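Local atomic coordinates of glutathionyl-hydroquinone reductase PcpF (Sphingobium chlorophenolicum, PDB entry 4FQU), a protein that catalyses the glutathione-dependent reduction of glutathionyl-hydroquinones, including chlorinated ones, to free hydroquinones during pentachlorophenol breakdown. Residues A[158-172]-A[219-231]. Sequence-based numbering, arbitrary orientation.
Sequences DYYPAEFRPEIDRIN and LVGDRLTEADIRL
Tyr159 O accepts from Glu226 N at 2.8 Å, and beyond this bond helices 165-172 and 226-231 run nearly parallel, axes 9.5 Å apart at 16°. The Tyr159 ring lies against Leu224, whose CD2 meets CE1, and reaches helix 54-65 of the thioredoxin-like domain. Val220 chi1 of 179° turns CG1 toward Phe164 CD2 (3.8 Å) and Ile168 CG1, and CG2 toward Ile171 CD1. Arg223 lays one guanidinium face over Pro161 CG and its CD beside Phe164 CE1. Glu226 OE1 approaches the Tyr160 ring and pairs with Arg143, which also makes a cation-pi contact with that ring. The Asn172 amide sits over the centre of the Arg230 guanidinium, CG 3.4 Å from CZ; one water accepts from Arg230 NE, and another links Asn172 ND2 to Ala227 O. With an alanine in place of Arg230, the Asn172 amide would probably lose the guanidinium it lies over, the first water its donor NE, and Glu226 OE2, which has another partner, its long salt bridge. Thr225 and Asp228 form a capping box, the N-capping box characteristic of the GST fold, here starting helix 226-245 in the all-helical C-terminal domain.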
ATOM      1  N   ASP A 158      17.058  21.045  26.977  1.00 24.90           N
ATOM      2  CA  ASP A 158      17.459  21.920  25.865  1.00 25.46           C
ATOM      3  C   ASP A 158      17.641  21.057  24.641  1.00 33.34           C
ATOM      4  O   ASP A 158      18.644  20.340  24.520  1.00 37.10           O
ATOM      5  CB  ASP A 158      18.748  22.682  26.172  1.00 33.22           C
ATOM      6  CG  ASP A 158      19.195  23.640  25.026  1.00 40.07           C
ATOM      7  OD1 ASP A 158      18.386  23.944  24.114  1.00 40.20           O
ATOM      8  OD2 ASP A 158      20.370  24.109  25.056  1.00 43.11           O
ATOM      9  N   TYR A 159      16.649  21.078  23.753  1.00 30.98           N
ATOM     10  CA  TYR A 159      16.632  20.129  22.646  1.00 29.01           C
ATOM     11  C   TYR A 159      17.212  20.775  21.391  1.00 32.92           C
ATOM     12  O   TYR A 159      17.125  20.213  20.293  1.00 30.47           O
ATOM     13  CB  TYR A 159      15.227  19.611  22.400  1.00 24.42           C
ATOM     14  CG  TYR A 159      14.696  18.873  23.569  1.00 23.86           C
ATOM     15  CD1 TYR A 159      14.930  17.514  23.722  1.00 21.46           C
ATOM     16  CD2 TYR A 159      13.977  19.530  24.542  1.00 26.63           C
ATOM     17  CE1 TYR A 159      14.446  16.825  24.809  1.00 20.66           C
ATOM     18  CE2 TYR A 159      13.500  18.852  25.644  1.00 25.32           C
ATOM     19  CZ  TYR A 159      13.740  17.507  25.770  1.00 22.45           C
ATOM     20  OH  TYR A 159      13.264  16.871  26.867  1.00 19.20           O
ATOM     21  N   TYR A 160      17.813  21.951  21.583  1.00 26.66           N
ATOM     22  CA  TYR A 160      18.517  22.649  20.541  1.00 26.13           C
ATOM     23  C   TYR A 160      19.799  23.244  21.130  1.00 31.65           C
ATOM     24  O   TYR A 160      19.997  24.465  21.135  1.00 34.83           O
ATOM     25  CB  TYR A 160      17.619  23.738  19.963  1.00 25.69           C
ATOM     26  CG  TYR A 160      18.103  24.257  18.640  1.00 28.49           C
ATOM     27  CD1 TYR A 160      18.663  23.392  17.699  1.00 29.12           C
ATOM     28  CD2 TYR A 160      17.995  25.590  18.316  1.00 24.37           C
ATOM     29  CE1 TYR A 160      19.114  23.854  16.485  1.00 30.17           C
ATOM     30  CE2 TYR A 160      18.443  26.052  17.096  1.00 25.43           C
ATOM     31  CZ  TYR A 160      19.004  25.191  16.185  1.00 26.86           C
ATOM     32  OH  TYR A 160      19.448  25.652  14.964  1.00 25.21           O
ATOM     33  N   PRO A 161      20.674  22.378  21.646  1.00 30.67           N
ATOM     34  CA  PRO A 161      21.925  22.696  22.346  1.00 32.93           C
ATOM     35  C   PRO A 161      22.827  23.554  21.494  1.00 37.18           C
ATOM     36  O   PRO A 161      23.230  23.060  20.441  1.00 37.77           O
ATOM     37  CB  PRO A 161      22.599  21.321  22.484  1.00 30.46           C
ATOM     38  CG  PRO A 161      21.525  20.385  22.463  1.00 36.51           C
ATOM     39  CD  PRO A 161      20.506  20.931  21.496  1.00 32.72           C
ATOM     40  N   ALA A 162      23.178  24.764  21.926  1.00 41.99           N
ATOM     41  CA  ALA A 162      23.998  25.633  21.076  1.00 32.39           C
ATOM     42  C   ALA A 162      25.190  24.899  20.557  1.00 28.07           C
ATOM     43  O   ALA A 162      25.589  25.124  19.419  1.00 28.98           O
ATOM     44  CB  ALA A 162      24.451  26.834  21.816  1.00 29.89           C
ATOM     45  N   GLU A 163      25.754  24.019  21.388  1.00 27.20           N
ATOM     46  CA  GLU A 163      26.971  23.289  21.014  1.00 33.19           C
ATOM     47  C   GLU A 163      26.835  22.513  19.717  1.00 35.55           C
ATOM     48  O   GLU A 163      27.850  22.140  19.121  1.00 38.19           O
ATOM     49  CB  GLU A 163      27.409  22.329  22.131  1.00 38.31           C
ATOM     50  CG  GLU A 163      28.555  21.352  21.723  1.00 41.83           C
ATOM     51  CD  GLU A 163      29.042  20.437  22.884  1.00 56.41           C
ATOM     52  OE1 GLU A 163      28.373  20.444  23.951  1.00 65.33           O
ATOM     53  OE2 GLU A 163      30.080  19.721  22.728  1.00 43.61           O
ATOM     54  N   PHE A 164      25.582  22.295  19.287  1.00 33.31           N
ATOM     55  CA  PHE A 164      25.230  21.277  18.293  1.00 26.80           C
ATOM     56  C   PHE A 164      24.330  21.761  17.200  1.00 26.15           C
ATOM     57  O   PHE A 164      24.007  21.025  16.274  1.00 26.45           O
ATOM     58  CB  PHE A 164      24.519  20.147  18.977  1.00 20.83           C
ATOM     59  CG  PHE A 164      25.383  19.373  19.922  1.00 28.41           C
ATOM     60  CD1 PHE A 164      25.278  19.565  21.284  1.00 33.97           C
ATOM     61  CD2 PHE A 164      26.281  18.422  19.456  1.00 25.25           C
ATOM     62  CE1 PHE A 164      26.066  18.819  22.152  1.00 36.48           C
ATOM     63  CE2 PHE A 164      27.032  17.682  20.307  1.00 22.46           C
ATOM     64  CZ  PHE A 164      26.939  17.881  21.649  1.00 28.12           C
ATOM     65  N   ARG A 165      23.916  23.009  17.304  1.00 28.68           N
ATOM     66  CA  ARG A 165      22.945  23.541  16.366  1.00 27.37           C
ATOM     67  C   ARG A 165      23.301  23.279  14.908  1.00 31.44           C
ATOM     68  O   ARG A 165      22.465  22.783  14.167  1.00 34.88           O
ATOM     69  CB  ARG A 165      22.649  24.999  16.643  1.00 25.54           C
ATOM     70  CG  ARG A 165      22.158  25.246  18.054  1.00 28.36           C
ATOM     71  CD  ARG A 165      21.407  26.562  18.159  1.00 33.88           C
ATOM     72  NE  ARG A 165      20.675  26.611  19.410  1.00 35.86           N
ATOM     73  CZ  ARG A 165      20.964  27.417  20.419  1.00 37.91           C
ATOM     74  NH1 ARG A 165      21.977  28.258  20.308  1.00 33.62           N
ATOM     75  NH2 ARG A 165      20.232  27.387  21.531  1.00 40.92           N
ATOM     76  N   PRO A 166      24.550  23.562  14.496  1.00 34.86           N
ATOM     77  CA  PRO A 166      24.948  23.215  13.124  1.00 32.83           C
ATOM     78  C   PRO A 166      24.576  21.789  12.738  1.00 31.05           C
ATOM     79  O   PRO A 166      23.839  21.615  11.762  1.00 31.69           O
ATOM     80  CB  PRO A 166      26.461  23.347  13.161  1.00 25.87           C
ATOM     81  CG  PRO A 166      26.803  23.215  14.598  1.00 36.55           C
ATOM     82  CD  PRO A 166      25.720  23.964  15.283  1.00 35.65           C
ATOM     83  N   GLU A 167      25.039  20.787  13.474  1.00 30.30           N
ATOM     84  CA  GLU A 167      24.692  19.414  13.057  1.00 33.98           C
ATOM     85  C   GLU A 167      23.201  19.136  13.094  1.00 29.73           C
ATOM     86  O   GLU A 167      22.652  18.564  12.154  1.00 26.93           O
ATOM     87  CB  GLU A 167      25.411  18.326  13.840  1.00 26.93           C
ATOM     88  CG  GLU A 167      24.936  17.011  13.410  1.00 22.02           C
ATOM     89  CD  GLU A 167      25.737  15.895  14.005  1.00 41.08           C
ATOM     90  OE1 GLU A 167      26.317  16.132  15.099  1.00 38.25           O
ATOM     91  OE2 GLU A 167      25.781  14.789  13.383  1.00 41.04           O
ATOM     92  N   ILE A 168      22.546  19.535  14.180  1.00 27.58           N
ATOM     93  CA  ILE A 168      21.107  19.396  14.221  1.00 24.96           C
ATOM     94  C   ILE A 168      20.504  19.970  12.951  1.00 28.59           C
ATOM     95  O   ILE A 168      19.698  19.328  12.294  1.00 29.60           O
ATOM     96  CB  ILE A 168      20.524  20.092  15.379  1.00 21.48           C
ATOM     97  CG1 ILE A 168      21.111  19.487  16.646  1.00 24.06           C
ATOM     98  CG2 ILE A 168      19.078  19.885  15.337  1.00 25.44           C
ATOM     99  CD1 ILE A 168      20.353  19.823  17.884  1.00 21.43           C
ATOM    100  N   ASP A 169      20.933  21.172  12.589  1.00 31.30           N
ATOM    101  CA  ASP A 169      20.448  21.850  11.388  1.00 27.39           C
ATOM    102  C   ASP A 169      20.654  21.026  10.119  1.00 30.68           C
ATOM    103  O   ASP A 169      19.690  20.776   9.389  1.00 31.42           O
ATOM    104  CB  ASP A 169      21.099  23.208  11.255  1.00 22.22           C
ATOM    105  CG  ASP A 169      20.463  24.235  12.150  1.00 31.34           C
ATOM    106  OD1 ASP A 169      19.329  24.005  12.618  1.00 30.91           O
ATOM    107  OD2 ASP A 169      21.086  25.296  12.362  1.00 40.97           O
ATOM    108  N   ARG A 170      21.892  20.601   9.857  1.00 27.73           N
ATOM    109  CA  ARG A 170      22.165  19.711   8.735  1.00 23.72           C
ATOM    110  C   ARG A 170      21.129  18.593   8.626  1.00 26.97           C
ATOM    111  O   ARG A 170      20.574  18.335   7.548  1.00 26.02           O
ATOM    112  CB  ARG A 170      23.518  19.071   8.892  1.00 24.85           C
ATOM    113  CG  ARG A 170      24.621  19.658   8.049  1.00 28.17           C
ATOM    114  CD  ARG A 170      25.733  18.609   7.876  1.00 39.66           C
ATOM    115  NE  ARG A 170      26.379  18.254   9.143  1.00 37.23           N
ATOM    116  CZ  ARG A 170      26.877  19.156   9.992  1.00 33.26           C
ATOM    117  NH1 ARG A 170      26.802  20.466   9.703  1.00 27.34           N
ATOM    118  NH2 ARG A 170      27.440  18.749  11.127  1.00 30.13           N
ATOM    119  N   ILE A 171      20.872  17.928   9.750  1.00 27.34           N
ATOM    120  CA  ILE A 171      19.988  16.773   9.765  1.00 23.78           C
ATOM    121  C   ILE A 171      18.559  17.172   9.602  1.00 22.64           C
ATOM    122  O   ILE A 171      17.845  16.552   8.838  1.00 24.35           O
ATOM    123  CB  ILE A 171      20.154  15.943  11.030  1.00 22.37           C
ATOM    124  CG1 ILE A 171      21.516  15.289  11.011  1.00 23.25           C
ATOM    125  CG2 ILE A 171      19.186  14.797  11.082  1.00 20.70           C
ATOM    126  CD1 ILE A 171      21.701  14.409  12.138  1.00 30.64           C
ATOM    127  N   ASN A 172      18.121  18.207  10.301  1.00 22.61           N
ATOM    128  CA  ASN A 172      16.731  18.622  10.135  1.00 23.61           C
ATOM    129  C   ASN A 172      16.435  18.956   8.704  1.00 29.57           C
ATOM    130  O   ASN A 172      15.309  18.742   8.242  1.00 31.79           O
ATOM    131  CB  ASN A 172      16.373  19.840  10.944  1.00 19.67           C
ATOM    132  CG  ASN A 172      16.176  19.532  12.364  1.00 26.87           C
ATOM    133  OD1 ASN A 172      16.351  20.396  13.194  1.00 33.39           O
ATOM    134  ND2 ASN A 172      15.832  18.280  12.680  1.00 29.26           N
ATOM    135  N   LEU A 219      20.354  10.885  17.531  1.00 31.48           N
ATOM    136  CA  LEU A 219      20.931  11.403  16.309  1.00 31.63           C
ATOM    137  C   LEU A 219      22.117  12.308  16.555  1.00 34.61           C
ATOM    138  O   LEU A 219      23.009  12.336  15.731  1.00 41.62           O
ATOM    139  CB  LEU A 219      19.889  12.181  15.512  1.00 23.27           C
ATOM    140  CG  LEU A 219      18.827  11.340  14.851  1.00 17.65           C
ATOM    141  CD1 LEU A 219      17.684  12.241  14.470  1.00 19.46           C
ATOM    142  CD2 LEU A 219      19.395  10.647  13.679  1.00 14.10           C
ATOM    143  N   VAL A 220      22.131  13.054  17.660  1.00 29.29           N
ATOM    144  CA  VAL A 220      23.109  14.134  17.810  1.00 30.30           C
ATOM    145  C   VAL A 220      23.755  14.276  19.178  1.00 37.46           C
ATOM    146  O   VAL A 220      23.100  14.494  20.180  1.00 39.62           O
ATOM    147  CB  VAL A 220      22.501  15.439  17.471  1.00 28.98           C
ATOM    148  CG1 VAL A 220      23.524  16.539  17.653  1.00 25.18           C
ATOM    149  CG2 VAL A 220      21.938  15.382  16.051  1.00 33.22           C
ATOM    150  N   GLY A 221      25.067  14.198  19.205  1.00 42.91           N
ATOM    151  CA  GLY A 221      25.704  13.706  20.396  1.00 47.07           C
ATOM    152  C   GLY A 221      24.934  12.466  20.872  1.00 54.19           C
ATOM    153  O   GLY A 221      24.520  11.577  20.077  1.00 54.28           O
ATOM    154  N   ASP A 222      24.750  12.393  22.183  1.00 39.97           N
ATOM    155  CA  ASP A 222      23.976  11.328  22.765  1.00 42.37           C
ATOM    156  C   ASP A 222      22.978  11.949  23.685  1.00 37.07           C
ATOM    157  O   ASP A 222      23.045  11.773  24.886  1.00 46.70           O
ATOM    158  CB  ASP A 222      24.871  10.323  23.480  1.00 47.90           C
ATOM    159  CG  ASP A 222      24.860   8.962  22.784  1.00 71.10           C
ATOM    160  OD1 ASP A 222      24.967   7.940  23.512  1.00 72.73           O
ATOM    161  OD2 ASP A 222      24.711   8.924  21.515  1.00 56.70           O
ATOM    162  N   ARG A 223      22.073  12.694  23.074  1.00 32.26           N
ATOM    163  CA  ARG A 223      21.085  13.516  23.739  1.00 30.56           C
ATOM    164  C   ARG A 223      19.871  13.447  22.838  1.00 32.46           C
ATOM    165  O   ARG A 223      20.011  13.552  21.609  1.00 29.47           O
ATOM    166  CB  ARG A 223      21.573  14.969  23.817  1.00 24.96           C
ATOM    167  CG  ARG A 223      22.944  15.108  24.479  1.00 42.91           C
ATOM    168  CD  ARG A 223      23.743  16.385  24.110  1.00 41.74           C
ATOM    169  NE  ARG A 223      23.454  17.500  24.987  1.00 40.12           N
ATOM    170  CZ  ARG A 223      22.228  18.007  25.138  1.00 51.12           C
ATOM    171  NH1 ARG A 223      21.203  17.483  24.465  1.00 34.49           N
ATOM    172  NH2 ARG A 223      22.016  19.041  25.958  1.00 57.06           N
ATOM    173  N   LEU A 224      18.697  13.229  23.423  1.00 25.47           N
ATOM    174  CA  LEU A 224      17.473  13.447  22.682  1.00 24.35           C
ATOM    175  C   LEU A 224      17.459  14.903  22.253  1.00 18.62           C
ATOM    176  O   LEU A 224      17.662  15.764  23.053  1.00 22.47           O
ATOM    177  CB  LEU A 224      16.259  13.162  23.550  1.00 18.88           C
ATOM    178  CG  LEU A 224      14.984  13.594  22.852  1.00 21.72           C
ATOM    179  CD1 LEU A 224      14.689  12.602  21.751  1.00 23.16           C
ATOM    180  CD2 LEU A 224      13.808  13.703  23.788  1.00 14.38           C
ATOM    181  N   THR A 225      17.250  15.192  20.984  1.00 18.80           N
ATOM    182  CA  THR A 225      17.185  16.585  20.546  1.00 23.40           C
ATOM    183  C   THR A 225      16.112  16.794  19.476  1.00 25.53           C
ATOM    184  O   THR A 225      15.376  15.857  19.111  1.00 25.12           O
ATOM    185  CB  THR A 225      18.505  17.062  19.990  1.00 27.28           C
ATOM    186  OG1 THR A 225      18.624  16.597  18.646  1.00 30.77           O
ATOM    187  CG2 THR A 225      19.647  16.510  20.812  1.00 27.09           C
ATOM    188  N   GLU A 226      15.997  18.019  18.979  1.00 20.59           N
ATOM    189  CA  GLU A 226      14.855  18.308  18.127  1.00 23.41           C
ATOM    190  C   GLU A 226      14.981  17.563  16.823  1.00 24.73           C
ATOM    191  O   GLU A 226      13.996  17.377  16.113  1.00 25.27           O
ATOM    192  CB  GLU A 226      14.631  19.803  17.919  1.00 24.09           C
ATOM    193  CG  GLU A 226      15.449  20.447  16.826  1.00 21.67           C
ATOM    194  CD  GLU A 226      15.010  21.858  16.617  1.00 25.68           C
ATOM    195  OE1 GLU A 226      15.060  22.651  17.571  1.00 30.36           O
ATOM    196  OE2 GLU A 226      14.521  22.173  15.522  1.00 32.49           O
ATOM    197  N   ALA A 227      16.193  17.099  16.523  1.00 26.20           N
ATOM    198  CA  ALA A 227      16.403  16.237  15.357  1.00 24.14           C
ATOM    199  C   ALA A 227      15.504  15.020  15.447  1.00 24.48           C
ATOM    200  O   ALA A 227      14.694  14.813  14.563  1.00 29.89           O
ATOM    201  CB  ALA A 227      17.825  15.823  15.248  1.00 24.76           C
ATOM    202  N   ASP A 228      15.606  14.241  16.524  1.00 22.80           N
ATOM    203  CA  ASP A 228      14.789  13.026  16.678  1.00 19.10           C
ATOM    204  C   ASP A 228      13.328  13.404  16.767  1.00 23.98           C
ATOM    205  O   ASP A 228      12.461  12.707  16.231  1.00 24.27           O
ATOM    206  CB  ASP A 228      15.177  12.217  17.916  1.00 16.67           C
ATOM    207  CG  ASP A 228      16.668  12.268  18.205  1.00 27.14           C
ATOM    208  OD1 ASP A 228      17.135  13.230  18.871  1.00 25.43           O
ATOM    209  OD2 ASP A 228      17.384  11.348  17.753  1.00 26.79           O
ATOM    210  N   ILE A 229      13.047  14.512  17.436  1.00 22.38           N
ATOM    211  CA  ILE A 229      11.671  14.884  17.658  1.00 21.17           C
ATOM    212  C   ILE A 229      10.948  15.203  16.348  1.00 21.08           C
ATOM    213  O   ILE A 229       9.734  15.153  16.281  1.00 22.85           O
ATOM    214  CB  ILE A 229      11.605  16.049  18.621  1.00 19.63           C
ATOM    215  CG1 ILE A 229      12.211  15.621  19.924  1.00 17.33           C
ATOM    216  CG2 ILE A 229      10.193  16.474  18.862  1.00 17.31           C
ATOM    217  CD1 ILE A 229      11.764  16.444  21.048  1.00 19.27           C
ATOM    218  N   ARG A 230      11.673  15.526  15.298  1.00 19.33           N
ATOM    219  CA  ARG A 230      10.999  15.771  14.040  1.00 21.26           C
ATOM    220  C   ARG A 230      11.113  14.562  13.124  1.00 23.63           C
ATOM    221  O   ARG A 230      10.360  14.412  12.162  1.00 24.79           O
ATOM    222  CB  ARG A 230      11.575  17.007  13.355  1.00 24.49           C
ATOM    223  CG  ARG A 230      11.435  18.280  14.151  1.00 23.47           C
ATOM    224  CD  ARG A 230      12.525  19.271  13.810  1.00 21.07           C
ATOM    225  NE  ARG A 230      12.778  19.323  12.387  1.00 26.20           N
ATOM    226  CZ  ARG A 230      12.962  20.443  11.709  1.00 26.58           C
ATOM    227  NH1 ARG A 230      12.895  21.625  12.336  1.00 20.61           N
ATOM    228  NH2 ARG A 230      13.186  20.365  10.406  1.00 21.98           N
ATOM    229  N   LEU A 231      12.074  13.698  13.398  1.00 20.80           N
ATOM    230  CA  LEU A 231      12.133  12.482  12.633  1.00 19.32           C
ATOM    231  C   LEU A 231      11.064  11.504  13.120  1.00 24.76           C
ATOM    232  O   LEU A 231      10.417  10.823  12.313  1.00 24.75           O
ATOM    233  CB  LEU A 231      13.496  11.851  12.748  1.00 15.12           C
ATOM    234  CG  LEU A 231      13.541  10.425  12.230  1.00 12.74           C
ATOM    235  CD1 LEU A 231      13.293  10.356  10.777  1.00 11.36           C
ATOM    236  CD2 LEU A 231      14.896   9.907  12.483  1.00 17.46           C
TER
HETATM  237  O   HOH W   1      13.419  17.372  10.703  1.00 21.37           O
HETATM  238  O   HOH W   2      14.714  16.167  11.704  1.00 24.78           O